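Local coordinates for Alpha/beta hydrolase fold protein (Nakamurella multipartita, PDB 4Y7D) that probably acts as a hydrolase of the alpha/beta hydrolase fold, its substrate not established, at residues A51-F55 and A280-H284; I175-L181 and A275-L279. All blocks are in the same frame, centred on the assembly; numbering follows the deposited sequence.

Contact 1: residues A51-F55 and A280-H284; sequences AMARF and AFWVH
Trp-282 reaches from the short helix 280-283 to helix 46-58 and gives its indole N-H to the backbone carbonyl of Met-52, with NE1 3.2 Å from O. The bond is moderately bent, 152° at the hydrogen. Seen from the carbonyl the donor comes from well to one side, and the oxygen lies slightly out of the indole plane. Beside this bond Trp-282 CZ2 meets the start of the selenomethionine side chain, 3.7 Å from Met-52 CB and about as far from CG, both carbons off to one side of the indole plane. Phe-55, one helical turn on, brings its ring to two aromatics at once. Its CD1 passes 3.8 Å from Trp-282 NE1, the two rings steeply inclined, while Phe-281 turns an edge to the Phe-55 face in an offset edge-to-face pair with centroids 5.4 Å apart and planes at 82°. The CE2 corner of Phe-281 does the touching, 3.6 Å from Phe-55 CZ. That ring is placed by a first torsion of 175°, which sets CG anti to the backbone N and lays CD2 over the centre of one indole face, 3.4 Å above it. Further out, Phe-202 of helix 197-209 stacks on Trp-282, and Trp-106 and Val-130, at the ends of strands 101-106 and 124-130, border the cluster. Helix 288-299 closes it with Arg-291, Val-290 and Ala-294. The chemistry is thus that of an aromatic cluster with one directional bond: the indole N-H is paired within a buried apolar setting, which fixes how the tryptophan is turned against helix 46-58.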
loop_
_atom_site.group_PDB
_atom_site.type_symbol
_atom_site.label_atom_id
_atom_site.label_comp_id
_atom_site.label_asym_id
_atom_site.label_seq_id
_atom_site.Cartn_x
_atom_site.Cartn_y
_atom_site.Cartn_z
ATOM N N ALA A 51 7.748 1.422 5.384
ATOM C CA ALA A 51 7.147 2.602 5.992
ATOM C C ALA A 51 5.708 2.295 6.419
ATOM O O ALA A 51 5.296 2.609 7.546
ATOM C CB ALA A 51 7.169 3.778 5.014
HETATM N N MSE A 52 4.973 1.602 5.551
HETATM C CA MSE A 52 3.626 1.103 5.893
HETATM C C MSE A 52 3.646 0.183 7.140
HETATM O O MSE A 52 2.713 0.212 7.945
HETATM C CB MSE A 52 3.024 0.315 4.747
HETATM C CG MSE A 52 2.687 1.149 3.506
HETATM SE SE MSE A 52 2.278 -0.059 1.972
HETATM C CE MSE A 52 0.823 -1.071 2.738
ATOM N N ALA A 53 4.695 -0.640 7.256
ATOM C CA ALA A 53 4.789 -1.697 8.265
ATOM C C ALA A 53 5.265 -1.206 9.606
ATOM O O ALA A 53 5.165 -1.969 10.593
ATOM C CB ALA A 53 5.725 -2.794 7.813
ATOM N N ARG A 54 5.834 -0.001 9.707
ATOM C CA ARG A 54 6.424 0.353 11.018
ATOM C C ARG A 54 5.463 0.233 12.186
ATOM O O ARG A 54 5.863 -0.212 13.288
ATOM C CB ARG A 54 7.028 1.765 11.055
ATOM C CG ARG A 54 8.345 1.909 10.320
ATOM C CD ARG A 54 8.957 3.289 10.639
ATOM N NE ARG A 54 10.198 3.368 9.900
ATOM C CZ ARG A 54 10.342 3.919 8.684
ATOM N NH1 ARG A 54 9.345 4.563 8.085
ATOM N NH2 ARG A 54 11.545 3.891 8.112
ATOM N N PHE A 55 4.222 0.659 12.010
ATOM C CA PHE A 55 3.286 0.594 13.149
ATOM C C PHE A 55 3.048 -0.866 13.611
ATOM O O PHE A 55 2.794 -1.120 14.782
ATOM C CB PHE A 55 1.963 1.323 12.837
ATOM C CG PHE A 55 0.983 0.511 12.027
ATOM C CD1 PHE A 55 1.090 0.422 10.631
ATOM C CD2 PHE A 55 -0.092 -0.142 12.643
ATOM C CE1 PHE A 55 0.177 -0.306 9.892
ATOM C CE2 PHE A 55 -1.007 -0.848 11.898
ATOM C CZ PHE A 55 -0.875 -0.929 10.506
ATOM N N ALA A 280 -4.171 9.075 4.787
ATOM C CA ALA A 280 -4.876 9.209 6.074
ATOM C C ALA A 280 -4.631 8.147 7.153
ATOM O O ALA A 280 -4.542 8.475 8.329
ATOM C CB ALA A 280 -6.372 9.327 5.812
ATOM N N PHE A 281 -4.562 6.884 6.776
ATOM C CA PHE A 281 -4.455 5.798 7.767
ATOM C C PHE A 281 -3.170 5.997 8.606
ATOM O O PHE A 281 -3.144 5.567 9.738
ATOM C CB PHE A 281 -4.470 4.460 7.031
ATOM C CG PHE A 281 -4.259 3.240 7.882
ATOM C CD1 PHE A 281 -5.213 2.794 8.753
ATOM C CD2 PHE A 281 -3.088 2.485 7.758
ATOM C CE1 PHE A 281 -5.030 1.619 9.452
ATOM C CE2 PHE A 281 -2.889 1.331 8.509
ATOM C CZ PHE A 281 -3.873 0.894 9.339
ATOM N N TRP A 282 -2.138 6.629 8.030
ATOM C CA TRP A 282 -0.914 6.928 8.732
ATOM C C TRP A 282 -0.784 8.343 9.236
ATOM O O TRP A 282 -0.107 8.544 10.255
ATOM C CB TRP A 282 0.331 6.587 7.898
ATOM C CG TRP A 282 0.461 5.097 7.631
ATOM C CD1 TRP A 282 1.149 4.166 8.390
ATOM C CD2 TRP A 282 -0.110 4.369 6.536
ATOM N NE1 TRP A 282 1.053 2.925 7.823
ATOM C CE2 TRP A 282 0.290 3.011 6.683
ATOM C CE3 TRP A 282 -0.896 4.729 5.428
ATOM C CZ2 TRP A 282 -0.120 2.029 5.821
ATOM C CZ3 TRP A 282 -1.288 3.738 4.547
ATOM C CH2 TRP A 282 -0.883 2.397 4.750
ATOM N N VAL A 283 -1.374 9.312 8.564
ATOM C CA VAL A 283 -1.116 10.712 8.909
ATOM C C VAL A 283 -2.317 11.542 9.396
ATOM O O VAL A 283 -2.136 12.679 9.823
ATOM C CB VAL A 283 -0.381 11.460 7.766
ATOM C CG1 VAL A 283 0.854 10.666 7.341
ATOM C CG2 VAL A 283 -1.313 11.799 6.602
ATOM N N HIS A 284 -3.527 10.990 9.355
ATOM C CA HIS A 284 -4.734 11.757 9.749
ATOM C C HIS A 284 -4.708 11.899 11.265
ATOM O O HIS A 284 -4.244 10.979 11.968
ATOM C CB HIS A 284 -5.972 11.025 9.250
ATOM C CG HIS A 284 -7.261 11.732 9.500
ATOM N ND1 HIS A 284 -7.867 11.743 10.737
ATOM C CD2 HIS A 284 -8.056 12.475 8.695
ATOM C CE1 HIS A 284 -8.975 12.455 10.691
ATOM N NE2 HIS A 284 -9.115 12.904 9.462
#

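Contact 2: residues I175-L181 and A275-L279. With NA (sodium ion), chain D.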
loop_
_atom_site.group_PDB
_atom_site.type_symbol
_atom_site.label_atom_id
_atom_site.label_comp_id
_atom_site.label_asym_id
_atom_site.label_seq_id
_atom_site.Cartn_x
_atom_site.Cartn_y
_atom_site.Cartn_z
ATOM N N ILE A 175 0.625 16.174 0.618
ATOM C CA ILE A 175 -0.752 16.263 1.173
ATOM C C ILE A 175 -1.703 16.915 0.157
ATOM O O ILE A 175 -2.819 16.425 -0.086
ATOM C CB ILE A 175 -0.763 16.978 2.528
ATOM C CG1 ILE A 175 0.007 16.147 3.553
ATOM C CG2 ILE A 175 -2.199 17.277 3.016
ATOM C CD1 ILE A 175 -0.334 14.673 3.588
ATOM N N ALA A 176 -1.242 17.982 -0.484
ATOM C CA ALA A 176 -2.059 18.601 -1.543
ATOM C C ALA A 176 -2.321 17.676 -2.735
ATOM O O ALA A 176 -3.439 17.634 -3.223
ATOM C CB ALA A 176 -1.464 19.932 -2.017
ATOM N N ALA A 177 -1.320 16.926 -3.181
ATOM C CA ALA A 177 -1.490 16.051 -4.307
ATOM C C ALA A 177 -2.426 14.895 -4.003
ATOM O O ALA A 177 -3.026 14.345 -4.918
ATOM C CB ALA A 177 -0.142 15.478 -4.745
ATOM N N GLU A 178 -2.485 14.461 -2.748
ATOM C CA GLU A 178 -3.160 13.201 -2.425
ATOM C C GLU A 178 -4.554 13.361 -1.864
ATOM O O GLU A 178 -5.178 12.366 -1.429
ATOM C CB GLU A 178 -2.273 12.374 -1.489
ATOM C CG GLU A 178 -0.989 11.937 -2.177
ATOM C CD GLU A 178 -1.283 11.065 -3.377
ATOM O OE1 GLU A 178 -1.937 10.021 -3.212
ATOM O OE2 GLU A 178 -0.809 11.401 -4.487
ATOM N N GLY A 179 -5.043 14.604 -1.885
ATOM C CA GLY A 179 -6.377 14.911 -1.380
ATOM C C GLY A 179 -7.034 16.048 -2.133
ATOM O O GLY A 179 -6.390 16.726 -2.990
ATOM N N HIS A 180 -8.310 16.241 -1.805
ATOM C CA HIS A 180 -9.123 17.343 -2.328
ATOM C C HIS A 180 -9.285 18.450 -1.299
ATOM O O HIS A 180 -10.222 19.249 -1.403
ATOM C CB HIS A 180 -10.513 16.809 -2.682
ATOM C CG HIS A 180 -10.531 15.879 -3.853
ATOM N ND1 HIS A 180 -10.117 16.260 -5.114
ATOM C CD2 HIS A 180 -10.975 14.608 -3.971
ATOM C CE1 HIS A 180 -10.273 15.246 -5.950
ATOM N NE2 HIS A 180 -10.804 14.238 -5.286
ATOM N N LEU A 181 -8.371 18.547 -0.339
ATOM C CA LEU A 181 -8.465 19.537 0.722
ATOM C C LEU A 181 -8.239 20.969 0.249
ATOM O O LEU A 181 -7.497 21.219 -0.707
ATOM C CB LEU A 181 -7.460 19.224 1.837
ATOM C CG LEU A 181 -7.553 17.879 2.578
ATOM C CD1 LEU A 181 -6.455 17.774 3.591
ATOM C CD2 LEU A 181 -8.890 17.714 3.291
ATOM N N ALA A 275 -11.979 14.201 5.966
ATOM C CA ALA A 275 -10.947 15.102 5.445
ATOM C C ALA A 275 -9.606 14.372 5.337
ATOM O O ALA A 275 -8.541 14.977 5.325
ATOM C CB ALA A 275 -10.855 16.399 6.268
ATOM N N GLY A 276 -9.645 13.062 5.204
ATOM C CA GLY A 276 -8.416 12.287 5.020
ATOM C C GLY A 276 -7.991 12.238 3.565
ATOM O O GLY A 276 -8.808 12.043 2.680
ATOM N N THR A 277 -6.697 12.386 3.346
ATOM C CA THR A 277 -6.061 12.200 2.032
ATOM C C THR A 277 -5.787 10.709 1.789
ATOM O O THR A 277 -6.154 9.861 2.583
ATOM C CB THR A 277 -4.696 12.942 1.981
ATOM O OG1 THR A 277 -3.768 12.319 2.887
ATOM C CG2 THR A 277 -4.846 14.359 2.313
ATOM N N HIS A 278 -5.126 10.392 0.690
ATOM C CA HIS A 278 -4.701 9.020 0.427
ATOM C C HIS A 278 -3.795 8.430 1.530
ATOM O O HIS A 278 -3.756 7.210 1.709
ATOM C CB HIS A 278 -4.008 8.944 -0.939
ATOM C CG HIS A 278 -3.916 7.566 -1.496
ATOM N ND1 HIS A 278 -5.003 6.698 -1.543
ATOM C CD2 HIS A 278 -2.902 6.937 -2.127
ATOM C CE1 HIS A 278 -4.645 5.594 -2.169
ATOM N NE2 HIS A 278 -3.373 5.714 -2.528
ATOM N N LEU A 279 -3.104 9.277 2.298
ATOM C CA LEU A 279 -2.196 8.842 3.366
ATOM C C LEU A 279 -2.877 8.820 4.744
ATOM O O LEU A 279 -2.227 8.561 5.769
ATOM C CB LEU A 279 -0.986 9.797 3.471
ATOM C CG LEU A 279 0.100 9.654 2.387
ATOM C CD1 LEU A 279 -0.356 10.053 1.019
ATOM C CD2 LEU A 279 1.335 10.468 2.782
HETATM NA NA NA D . -5.418 18.574 -4.003
HETATM O O HOH W 1 -5.352 16.504 -5.751
HETATM O O HOH W 2 -5.409 19.958 -1.847
HETATM O O HOH W 3 -7.389 19.682 -4.921
HETATM O O HOH W 4 -4.048 20.367 -4.908
#
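A backbone bond joins the segments just past the end of helix 167-177: His-278 N donates to Glu-178 O at 2.9 Å. Within 275-279, Thr-277 OG1 accepts from Leu-279 N in a capping bond at the turn into helix 280-283. Its first torsion of 67° points OG1 to that N-H and leaves the methyl CG2 facing Ile-175 and Leu-181. Packing contacts flank the bond. Glu-178 lays its CG 3.8 Å from Leu-279 CD1, and Leu-181 CD2 lies 3.8 Å from Ala-275 CB. An alanine in place of Leu-181 would probably open a gap beside Ala-275 and the Thr-277 methyl. Glu-178 OE1 rests against His-278 CB, 3.3 Å away, without bonding the ring. Among the polar groups, the imidazole is held by others: NE2 bonds Ser-107 OG and ND1 bonds Asp-250 OD2, a Ser-His-Asp arrangement consistent with the catalytic triad of this fold. On the metal side, Ala-176 O and Gly-179 O each bind sodium at 2.3 Å, and four waters complete six ligands. One backbone bond therefore anchors the loop at His-278, while the sodium ties the end of helix 167-177 to the turn after it through two carbonyl oxygens.

Both contacts are largely buried, but contact 1 is more central, its centre about 10 Å from that of the chain, against about 15 Å for the centre of contact 2. They use consecutive pieces of one connection: 275-279 leads from the last sheet strand, 269-273, straight into helix 280-283. Contact 1 ties that helix to helix 46-58 through aromatic rings, whereas contact 2 ties the preceding loop to the end of helix 167-177 largely through backbone and aliphatic groups, with a hydrated ion on its outer side. The two meet where His-284 CD2 packs 3.7 Å from Gly-276 CA, and more loosely at Val-283 and Ile-175, and Phe-202 of helix 197-209 touches both Trp-282 and Leu-279.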